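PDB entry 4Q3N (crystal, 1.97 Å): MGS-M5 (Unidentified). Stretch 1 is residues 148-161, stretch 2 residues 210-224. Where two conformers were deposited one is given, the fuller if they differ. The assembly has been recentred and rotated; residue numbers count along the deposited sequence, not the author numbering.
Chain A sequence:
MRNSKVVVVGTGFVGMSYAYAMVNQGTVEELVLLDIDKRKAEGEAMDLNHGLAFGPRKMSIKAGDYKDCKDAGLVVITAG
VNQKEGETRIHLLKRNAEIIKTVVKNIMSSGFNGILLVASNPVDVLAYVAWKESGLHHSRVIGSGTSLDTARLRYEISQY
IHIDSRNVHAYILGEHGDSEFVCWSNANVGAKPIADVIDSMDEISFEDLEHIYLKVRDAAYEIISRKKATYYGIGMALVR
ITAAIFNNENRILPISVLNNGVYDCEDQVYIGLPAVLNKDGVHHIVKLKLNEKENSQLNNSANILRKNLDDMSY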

ATOM      1  N   LEU A 148     -19.497   6.525   9.166  1.00 20.92           N
ATOM      2  CA  LEU A 148     -18.669   7.669   9.590  1.00 22.93           C
ATOM      3  C   LEU A 148     -18.877   8.015  11.070  1.00 24.79           C
ATOM      4  O   LEU A 148     -17.919   8.363  11.781  1.00 24.86           O
ATOM      5  N   ASP A 149     -20.119   7.975  11.539  1.00 24.93           N
ATOM      6  CA  ASP A 149     -20.361   8.218  12.960  1.00 26.60           C
ATOM      7  C   ASP A 149     -19.533   7.222  13.795  1.00 23.76           C
ATOM      8  O   ASP A 149     -19.007   7.551  14.845  1.00 24.44           O
ATOM      9  N   THR A 150     -19.483   6.004  13.317  1.00 23.38           N
ATOM     10  CA  THR A 150     -18.732   4.925  13.979  1.00 23.84           C
ATOM     11  C   THR A 150     -17.204   5.216  13.980  1.00 25.77           C
ATOM     12  O   THR A 150     -16.523   5.068  15.018  1.00 24.23           O
ATOM     13  N   ALA A 151     -16.680   5.684  12.853  1.00 23.83           N
ATOM     14  CA  ALA A 151     -15.276   6.094  12.809  1.00 23.76           C
ATOM     15  C   ALA A 151     -15.009   7.245  13.767  1.00 23.88           C
ATOM     16  O   ALA A 151     -13.943   7.335  14.345  1.00 24.19           O
ATOM     17  N   ARG A 152     -15.957   8.172  13.895  1.00 22.84           N
ATOM     18  CA  ARG A 152     -15.810   9.260  14.839  1.00 21.54           C
ATOM     19  C   ARG A 152     -15.757   8.743  16.266  1.00 22.86           C
ATOM     20  O   ARG A 152     -14.974   9.201  17.089  1.00 24.36           O
ATOM     21  N   LEU A 153     -16.683   7.854  16.584  1.00 22.76           N
ATOM     22  CA  LEU A 153     -16.706   7.208  17.904  1.00 23.28           C
ATOM     23  C   LEU A 153     -15.355   6.530  18.234  1.00 23.90           C
ATOM     24  O   LEU A 153     -14.805   6.702  19.322  1.00 24.59           O
ATOM     25  N   ARG A 154     -14.838   5.744  17.293  1.00 23.74           N
ATOM     26  CA  ARG A 154     -13.553   5.068  17.498  0.50 23.17           C
ATOM     27  C   ARG A 154     -12.434   6.080  17.707  1.00 24.45           C
ATOM     28  O   ARG A 154     -11.617   5.942  18.632  1.00 25.13           O
ATOM     29  N   TYR A 155     -12.416   7.130  16.881  1.00 23.29           N
ATOM     30  CA  TYR A 155     -11.456   8.212  17.098  1.00 24.15           C
ATOM     31  C   TYR A 155     -11.563   8.801  18.498  1.00 25.84           C
ATOM     32  O   TYR A 155     -10.550   8.986  19.190  1.00 25.99           O
ATOM     33  N   GLU A 156     -12.782   9.100  18.955  1.00 26.07           N
ATOM     34  CA  GLU A 156     -12.913   9.791  20.250  1.00 26.13           C
ATOM     35  C   GLU A 156     -12.426   8.895  21.400  1.00 26.03           C
ATOM     36  O   GLU A 156     -11.715   9.335  22.287  1.00 28.46           O
ATOM     37  N   ILE A 157     -12.879   7.653  21.390  1.00 24.48           N
ATOM     38  CA  ILE A 157     -12.442   6.680  22.402  1.00 24.61           C
ATOM     39  C   ILE A 157     -10.911   6.559  22.390  1.00 25.86           C
ATOM     40  O   ILE A 157     -10.296   6.540  23.462  1.00 26.24           O
ATOM     41  N   SER A 158     -10.296   6.582  21.206  1.00 24.56           N
ATOM     42  CA  SER A 158      -8.855   6.344  21.110  1.00 26.82           C
ATOM     43  C   SER A 158      -8.081   7.460  21.770  1.00 27.54           C
ATOM     44  O   SER A 158      -6.984   7.241  22.302  1.00 28.49           O
ATOM     45  N   GLN A 159      -8.637   8.668  21.739  1.00 27.76           N
ATOM     46  CA  GLN A 159      -8.005   9.790  22.380  1.00 27.07           C
ATOM     47  C   GLN A 159      -8.012   9.687  23.914  1.00 27.51           C
ATOM     48  O   GLN A 159      -7.167  10.309  24.564  1.00 28.53           O
ATOM     49  N   TYR A 160      -8.980   8.992  24.504  1.00 24.21           N
ATOM     50  CA  TYR A 160      -8.937   8.764  25.965  1.00 24.13           C
ATOM     51  C   TYR A 160      -7.891   7.683  26.340  1.00 27.21           C
ATOM     52  O   TYR A 160      -7.088   7.852  27.255  1.00 27.05           O
ATOM     53  N   ILE A 161      -7.929   6.565  25.639  1.00 24.04           N
ATOM     54  CA  ILE A 161      -7.157   5.401  26.114  1.00 25.70           C
ATOM     55  C   ILE A 161      -5.839   5.198  25.380  1.00 26.90           C
ATOM     56  O   ILE A 161      -5.073   4.285  25.727  1.00 26.96           O
ATOM     57  N   GLU A 210     -20.871   9.396  28.061  1.00 33.50           N
ATOM     58  CA  GLU A 210     -21.951  10.293  27.664  1.00 34.40           C
ATOM     59  C   GLU A 210     -21.349  11.470  26.923  1.00 31.90           C
ATOM     60  O   GLU A 210     -21.883  11.893  25.892  1.00 32.02           O
ATOM     61  N   HIS A 211     -20.194  11.950  27.385  1.00 31.92           N
ATOM     62  CA  HIS A 211     -19.527  13.046  26.688  1.00 32.29           C
ATOM     63  C   HIS A 211     -19.174  12.665  25.261  1.00 31.18           C
ATOM     64  O   HIS A 211     -19.374  13.430  24.324  1.00 30.92           O
ATOM     65  N   ILE A 212     -18.622  11.463  25.111  1.00 30.27           N
ATOM     66  CA  ILE A 212     -18.238  10.965  23.790  1.00 28.79           C
ATOM     67  C   ILE A 212     -19.451  10.860  22.857  1.00 28.30           C
ATOM     68  O   ILE A 212     -19.367  11.241  21.681  1.00 28.05           O
ATOM     69  N   TYR A 213     -20.573  10.362  23.379  1.00 28.19           N
ATOM     70  CA  TYR A 213     -21.795  10.321  22.572  1.00 30.02           C
ATOM     71  C   TYR A 213     -22.159  11.734  22.087  1.00 29.98           C
ATOM     72  O   TYR A 213     -22.436  11.946  20.902  1.00 29.26           O
ATOM     73  N   LEU A 214     -22.126  12.708  22.995  1.00 29.35           N
ATOM     74  CA  LEU A 214     -22.437  14.096  22.621  1.00 29.86           C
ATOM     75  C   LEU A 214     -21.488  14.608  21.551  1.00 29.84           C
ATOM     76  O   LEU A 214     -21.919  15.232  20.570  1.00 29.58           O
ATOM     77  N   LYS A 215     -20.196  14.305  21.704  1.00 28.64           N
ATOM     78  CA  LYS A 215     -19.198  14.719  20.698  1.00 28.90           C
ATOM     79  C   LYS A 215     -19.520  14.128  19.343  1.00 29.07           C
ATOM     80  O   LYS A 215     -19.400  14.772  18.295  1.00 30.45           O
ATOM     81  N   VAL A 216     -19.877  12.856  19.350  1.00 27.50           N
ATOM     82  CA  VAL A 216     -20.227  12.212  18.086  1.00 27.10           C
ATOM     83  C   VAL A 216     -21.479  12.842  17.468  1.00 28.33           C
ATOM     84  O   VAL A 216     -21.518  13.136  16.263  1.00 28.61           O
ATOM     85  N   ARG A 217     -22.502  13.071  18.300  1.00 29.40           N
ATOM     86  CA  ARG A 217     -23.725  13.750  17.876  1.00 32.31           C
ATOM     87  C   ARG A 217     -23.499  15.128  17.225  1.00 31.40           C
ATOM     88  O   ARG A 217     -24.153  15.478  16.242  1.00 31.35           O
ATOM     89  N   ASP A 218     -22.563  15.893  17.786  1.00 27.82           N
ATOM     90  CA  ASP A 218     -22.335  17.298  17.419  1.00 27.33           C
ATOM     91  C   ASP A 218     -21.239  17.459  16.372  1.00 26.05           C
ATOM     92  O   ASP A 218     -21.003  18.572  15.914  1.00 26.94           O
ATOM     93  N   ALA A 219     -20.580  16.353  15.996  1.00 25.01           N
ATOM     94  CA  ALA A 219     -19.398  16.431  15.113  1.00 25.16           C
ATOM     95  C   ALA A 219     -19.636  17.104  13.763  1.00 26.76           C
ATOM     96  O   ALA A 219     -18.871  17.981  13.364  1.00 28.21           O
ATOM     97  N   ALA A 220     -20.696  16.726  13.055  1.00 25.76           N
ATOM     98  CA  ALA A 220     -20.999  17.371  11.781  1.00 26.14           C
ATOM     99  C   ALA A 220     -21.210  18.864  11.937  1.00 29.68           C
ATOM    100  O   ALA A 220     -20.692  19.679  11.161  1.00 30.81           O
ATOM    101  N   TYR A 221     -22.039  19.231  12.903  1.00 27.49           N
ATOM    102  CA  TYR A 221     -22.301  20.653  13.130  1.00 28.98           C
ATOM    103  C   TYR A 221     -21.016  21.411  13.383  1.00 28.91           C
ATOM    104  O   TYR A 221     -20.802  22.538  12.906  1.00 28.25           O
ATOM    105  N   GLU A 222     -20.183  20.797  14.203  1.00 27.08           N
ATOM    106  CA  GLU A 222     -18.940  21.427  14.625  1.00 31.60           C
ATOM    107  C   GLU A 222     -18.045  21.701  13.394  1.00 29.56           C
ATOM    108  O   GLU A 222     -17.477  22.800  13.244  1.00 30.15           O
ATOM    109  N   ILE A 223     -17.932  20.703  12.518  1.00 26.90           N
ATOM    110  CA  ILE A 223     -17.093  20.845  11.346  1.00 25.87           C
ATOM    111  C   ILE A 223     -17.705  21.879  10.377  1.00 25.96           C
ATOM    112  O   ILE A 223     -17.029  22.799   9.925  1.00 25.84           O
ATOM    113  N   ILE A 224     -18.990  21.736  10.092  1.00 26.25           N
ATOM    114  CA  ILE A 224     -19.697  22.685   9.218  1.00 27.53           C
ATOM    115  C   ILE A 224     -19.523  24.093   9.697  1.00 29.66           C
ATOM    116  O   ILE A 224     -19.294  24.999   8.885  1.00 28.89           O
TER

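Ile212 is the centre of this contact. Its CA-to-CB bond points toward the helix of residues 148-161, and its side chain (chi1 m, chi2 t) fits as a knob into a hole formed by Leu153, Glu156, Ile157 and Tyr160. Ile212 CG2 lies 3.7 Å from Leu153 CD1 and 3.9 Å from Glu156 CB. Ile212 CD1 lies 4.1 Å from Ile157 CG1 and 3.7 Å from Tyr160 CE1. The two methyls therefore reach different parts of the hole. Leu153 (t, p) and Ile157 (m, t) leave their helix sideways, while Glu156 and Tyr160 point toward the partner.

One turn further along the second helix, Val216 (sideways, chi1 t) continues the apolar layer. Val216 CG2 packs 3.8 Å from Leu153 CA and 4.2 Å from Leu153 CB, so it rests against backbone as well as side chain. The backbones come close here: Leu153 CA and Val216 CA are 6.1 Å apart. Val216 CG1 turns to the Asp149 turn, 3.9 Å from Asp149 O. The helix axes approach to 9.5 Å and run at 132°, closer to antiparallel than to parallel.

Arg152 extends the contact beyond Val216. It points toward the second helix with chi1 m, chi2 t and chi3 t, an extended chain. Its aliphatic part packs on a small residue, with Arg152 CD 3.5 Å from Ala219 CB. Ala219 CB and Ala220 N lie over one face of the guanidinium. Arg152 NH2 reaches to 4.0 Å from Ile223 CD1; Ile223 also points toward the first helix (m, t).

Water 1 joins the helices at this end. It accepts a hydrogen bond from Arg152 NH1 at 2.9 Å. It also lies within hydrogen-bonding reach of two acceptors, Asp149 OD1 at 2.5 Å and the backbone atom Val216 O at 2.8 Å. Asp149 (chi1 m) has its other oxygen, OD2, hydrogen-bonded elsewhere in the structure.

The direct polar links lie beside the Ile212 knob. Glu156 (m, m) and Lys215, with all four chi angles m, form a salt bridge. Lys215 NZ is 3.2 Å from Glu156 OE1 and 3.2 Å from Glu156 OE2. It donates a weak hydrogen bond to each, so the ammonium is shared by both carboxylate oxygens. Tyr160 (chi1 m) packs its ring against Ile212, and its hydroxyl extends to the exposed His211 (chi1 t). Tyr160 OH and His211 ND1 are 3.2 Å apart in a weak hydrogen bond, with the nitrogen near the plane of the tyrosine ring.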

ATOM      1  CB  LEU A 148     -18.980   8.908   8.717  1.00 24.94           C
ATOM      2  CG  LEU A 148     -18.355  10.251   9.142  1.00 25.64           C
ATOM      3  CD1 LEU A 148     -16.775  10.221   9.113  1.00 29.12           C
ATOM      4  CD2 LEU A 148     -18.933  11.405   8.339  1.00 27.34           C
ATOM      5  CB  ASP A 149     -21.855   8.082  13.315  1.00 29.50           C
ATOM      6  CG  ASP A 149     -22.748   8.937  12.405  1.00 31.68           C
ATOM      7  OD1 ASP A 149     -22.884  10.111  12.692  1.00 31.33           O
ATOM      8  OD2 ASP A 149     -23.186   8.461  11.340  1.00 34.79           O
ATOM      9  CB  THR A 150     -19.028   3.576  13.297  1.00 23.67           C
ATOM     10  OG1 THR A 150     -20.413   3.212  13.579  1.00 24.21           O
ATOM     11  CG2 THR A 150     -18.063   2.459  13.835  1.00 22.90           C
ATOM     12  CB  ALA A 151     -14.858   6.508  11.380  1.00 22.59           C
ATOM     13  CB  ARG A 152     -16.992  10.260  14.692  1.00 21.88           C
ATOM     14  CG  ARG A 152     -16.948  11.020  13.365  1.00 22.82           C
ATOM     15  CD  ARG A 152     -18.161  11.984  13.209  1.00 23.52           C
ATOM     16  NE  ARG A 152     -17.945  12.932  12.111  1.00 25.54           N
ATOM     17  CZ  ARG A 152     -18.923  13.341  11.317  1.00 26.60           C
ATOM     18  NH1 ARG A 152     -20.190  12.877  11.469  1.00 27.28           N
ATOM     19  NH2 ARG A 152     -18.640  14.186  10.372  1.00 24.52           N
ATOM     20  CB  LEU A 153     -17.795   6.131  17.943  1.00 23.09           C
ATOM     21  CG  LEU A 153     -17.897   5.252  19.194  1.00 24.66           C
ATOM     22  CD1 LEU A 153     -18.371   6.109  20.381  1.00 27.56           C
ATOM     23  CD2 LEU A 153     -18.877   4.110  18.975  1.00 25.03           C
ATOM     24  CB  ARG A 154     -13.240   4.154  16.308  0.50 22.27           C
ATOM     25  CG  ARG A 154     -14.350   3.156  16.031  0.50 23.03           C
ATOM     26  CD  ARG A 154     -14.115   2.465  14.706  0.50 24.23           C
ATOM     27  NE  ARG A 154     -13.125   1.411  14.830  0.50 23.56           N
ATOM     28  CZ  ARG A 154     -12.771   0.609  13.832  0.50 25.85           C
ATOM     29  NH1 ARG A 154     -13.341   0.738  12.640  0.50 25.32           N
ATOM     30  NH2 ARG A 154     -11.878  -0.347  14.046  0.50 25.11           N
ATOM     31  CB  TYR A 155     -11.634   9.356  16.047  1.00 23.95           C
ATOM     32  CG  TYR A 155     -10.816  10.593  16.411  1.00 26.73           C
ATOM     33  CD1 TYR A 155      -9.412  10.630  16.247  1.00 28.27           C
ATOM     34  CD2 TYR A 155     -11.430  11.716  16.966  1.00 27.78           C
ATOM     35  CE1 TYR A 155      -8.670  11.783  16.624  1.00 29.89           C
ATOM     36  CE2 TYR A 155     -10.706  12.855  17.311  1.00 31.03           C
ATOM     37  CZ  TYR A 155      -9.348  12.885  17.151  1.00 31.83           C
ATOM     38  OH  TYR A 155      -8.687  14.024  17.524  1.00 35.61           O
ATOM     39  CB  GLU A 156     -14.367  10.213  20.523  1.00 27.32           C
ATOM     40  CG  GLU A 156     -14.920  11.304  19.536  1.00 34.29           C
ATOM     41  CD  GLU A 156     -14.197  12.647  19.650  1.00 38.24           C
ATOM     42  OE1 GLU A 156     -13.504  12.855  20.669  1.00 38.84           O
ATOM     43  OE2 GLU A 156     -14.340  13.490  18.712  1.00 39.60           O
ATOM     44  CB  ILE A 157     -13.096   5.319  22.159  1.00 23.55           C
ATOM     45  CG1 ILE A 157     -14.621   5.387  22.429  1.00 22.26           C
ATOM     46  CG2 ILE A 157     -12.477   4.233  23.011  1.00 24.34           C
ATOM     47  CD1 ILE A 157     -15.334   4.126  21.818  1.00 27.22           C
ATOM     48  CB  SER A 158      -8.400   6.186  19.652  1.00 28.42           C
ATOM     49  OG  SER A 158      -8.382   7.450  19.026  1.00 32.31           O
ATOM     50  CB  GLN A 159      -8.673  11.137  21.929  1.00 34.11           C
ATOM     51  CG  GLN A 159      -8.509  11.412  20.447  1.00 35.78           C
ATOM     52  CD  GLN A 159      -7.086  11.237  19.946  1.00 38.42           C
ATOM     53  OE1 GLN A 159      -6.282  12.147  20.067  1.00 41.71           O
ATOM     54  NE2 GLN A 159      -6.775  10.064  19.348  1.00 40.54           N
ATOM     55  CB  TYR A 160     -10.312   8.300  26.515  1.00 27.40           C
ATOM     56  CG  TYR A 160     -11.256   9.472  26.658  1.00 29.11           C
ATOM     57  CD1 TYR A 160     -11.941   9.948  25.556  1.00 29.90           C
ATOM     58  CD2 TYR A 160     -11.430  10.115  27.893  1.00 29.87           C
ATOM     59  CE1 TYR A 160     -12.791  11.061  25.658  1.00 30.35           C
ATOM     60  CE2 TYR A 160     -12.261  11.253  27.992  1.00 34.12           C
ATOM     61  CZ  TYR A 160     -12.946  11.688  26.867  1.00 32.68           C
ATOM     62  OH  TYR A 160     -13.806  12.771  26.921  1.00 34.92           O
ATOM     63  CB  ILE A 161      -7.994   4.116  26.007  1.00 24.67           C
ATOM     64  CG1 ILE A 161      -8.447   3.879  24.559  1.00 23.83           C
ATOM     65  CG2 ILE A 161      -9.269   4.247  26.883  1.00 27.23           C
ATOM     66  CD1 ILE A 161      -9.065   2.486  24.333  1.00 24.66           C
ATOM     67  CB  GLU A 210     -22.775  10.744  28.886  1.00 37.92           C
ATOM     68  CG  GLU A 210     -24.033  11.612  28.579  1.00 73.12           C
ATOM     69  CD  GLU A 210     -25.105  10.901  27.740  1.00 72.13           C
ATOM     70  OE1 GLU A 210     -25.089   9.650  27.612  1.00 71.85           O
ATOM     71  OE2 GLU A 210     -25.977  11.610  27.194  1.00 72.25           O
ATOM     72  CB  HIS A 211     -18.256  13.458  27.392  1.00 34.34           C
ATOM     73  CG  HIS A 211     -17.535  14.541  26.666  1.00 36.22           C
ATOM     74  ND1 HIS A 211     -16.388  14.323  25.942  1.00 35.17           N
ATOM     75  CD2 HIS A 211     -17.826  15.848  26.511  1.00 35.97           C
ATOM     76  CE1 HIS A 211     -15.989  15.454  25.393  1.00 34.61           C
ATOM     77  NE2 HIS A 211     -16.853  16.395  25.715  1.00 38.13           N
ATOM     78  CB  ILE A 212     -17.500   9.563  23.912  1.00 30.09           C
ATOM     79  CG1 ILE A 212     -16.120   9.799  24.539  1.00 30.52           C
ATOM     80  CG2 ILE A 212     -17.413   8.897  22.540  1.00 28.54           C
ATOM     81  CD1 ILE A 212     -15.328   8.469  25.024  1.00 30.01           C
ATOM     82  CB  TYR A 213     -22.954   9.675  23.366  1.00 33.84           C
ATOM     83  CG  TYR A 213     -24.358  10.049  22.868  1.00 38.73           C
ATOM     84  CD1 TYR A 213     -24.916   9.506  21.696  1.00 39.60           C
ATOM     85  CD2 TYR A 213     -25.107  10.951  23.578  1.00 42.65           C
ATOM     86  CE1 TYR A 213     -26.242   9.911  21.277  1.00 42.07           C
ATOM     87  CE2 TYR A 213     -26.365  11.343  23.183  1.00 47.53           C
ATOM     88  CZ  TYR A 213     -26.933  10.832  22.043  1.00 45.77           C
ATOM     89  OH  TYR A 213     -28.201  11.303  21.713  1.00 49.77           O
ATOM     90  CB  LEU A 214     -22.384  14.995  23.852  1.00 31.09           C
ATOM     91  CG  LEU A 214     -23.412  14.665  24.952  1.00 32.84           C
ATOM     92  CD1 LEU A 214     -23.390  15.621  26.164  1.00 32.72           C
ATOM     93  CD2 LEU A 214     -24.808  14.621  24.355  1.00 33.01           C
ATOM     94  CB  LYS A 215     -17.769  14.248  21.102  1.00 44.09           C
ATOM     95  CG  LYS A 215     -17.107  15.054  22.201  1.00 48.80           C
ATOM     96  CD  LYS A 215     -16.786  16.473  21.699  1.00 54.97           C
ATOM     97  CE  LYS A 215     -15.750  16.444  20.549  1.00 64.00           C
ATOM     98  NZ  LYS A 215     -14.398  15.876  20.890  1.00 63.79           N
ATOM     99  CB  VAL A 216     -20.431  10.688  18.286  1.00 28.75           C
ATOM    100  CG1 VAL A 216     -21.062  10.035  17.038  1.00 28.38           C
ATOM    101  CG2 VAL A 216     -19.106  10.027  18.630  1.00 27.26           C
ATOM    102  CB  ARG A 217     -24.662  13.974  19.081  1.00 38.47           C
ATOM    103  CG  ARG A 217     -25.445  12.777  19.571  1.00 44.45           C
ATOM    104  CD  ARG A 217     -26.840  12.654  18.931  1.00 51.63           C
ATOM    105  NE  ARG A 217     -27.482  13.922  18.609  1.00 50.89           N
ATOM    106  CZ  ARG A 217     -28.380  14.540  19.376  1.00 52.44           C
ATOM    107  NH1 ARG A 217     -28.741  14.031  20.546  1.00 52.94           N
ATOM    108  NH2 ARG A 217     -28.904  15.696  18.972  1.00 53.08           N
ATOM    109  CB  ASP A 218     -21.928  18.087  18.649  1.00 28.45           C
ATOM    110  CG  ASP A 218     -22.180  19.581  18.515  1.00 32.44           C
ATOM    111  OD1 ASP A 218     -23.227  20.020  17.936  1.00 31.62           O
ATOM    112  OD2 ASP A 218     -21.349  20.328  19.072  1.00 34.35           O
ATOM    113  CB  ALA A 219     -18.810  15.027  14.891  1.00 24.56           C
ATOM    114  CB  ALA A 220     -22.248  16.747  11.152  1.00 26.94           C
ATOM    115  CB  TYR A 221     -23.236  20.868  14.336  1.00 29.50           C
ATOM    116  CG  TYR A 221     -23.478  22.330  14.577  1.00 30.09           C
ATOM    117  CD1 TYR A 221     -22.594  23.094  15.328  1.00 31.98           C
ATOM    118  CD2 TYR A 221     -24.612  22.951  14.057  1.00 30.36           C
ATOM    119  CE1 TYR A 221     -22.820  24.478  15.532  1.00 32.76           C
ATOM    120  CE2 TYR A 221     -24.852  24.296  14.265  1.00 33.61           C
ATOM    121  CZ  TYR A 221     -23.952  25.056  15.003  1.00 34.71           C
ATOM    122  OH  TYR A 221     -24.200  26.380  15.230  1.00 36.68           O
ATOM    123  CB  GLU A 222     -18.245  20.503  15.643  1.00 35.20           C
ATOM    124  CG  GLU A 222     -17.147  21.089  16.439  1.00 41.90           C
ATOM    125  CD  GLU A 222     -17.542  22.388  17.135  1.00 50.53           C
ATOM    126  OE1 GLU A 222     -18.341  22.324  18.099  1.00 50.63           O
ATOM    127  OE2 GLU A 222     -17.039  23.461  16.691  1.00 50.63           O
ATOM    128  CB  ILE A 223     -16.881  19.487  10.668  1.00 25.29           C
ATOM    129  CG1 ILE A 223     -15.935  18.621  11.540  1.00 21.73           C
ATOM    130  CG2 ILE A 223     -16.214  19.677   9.251  1.00 23.78           C
ATOM    131  CD1 ILE A 223     -16.037  17.029  11.249  1.00 20.58           C
ATOM    132  CB  ILE A 224     -21.199  22.344   9.150  1.00 28.60           C
ATOM    133  CG1 ILE A 224     -21.403  21.026   8.369  1.00 28.91           C
ATOM    134  CG2 ILE A 224     -22.015  23.493   8.507  1.00 31.01           C
ATOM    135  CD1 ILE A 224     -22.716  20.322   8.709  1.00 30.09           C
TER
HETATM  136  O   HOH W   1     -21.298  11.626  13.857  1.00 28.84           O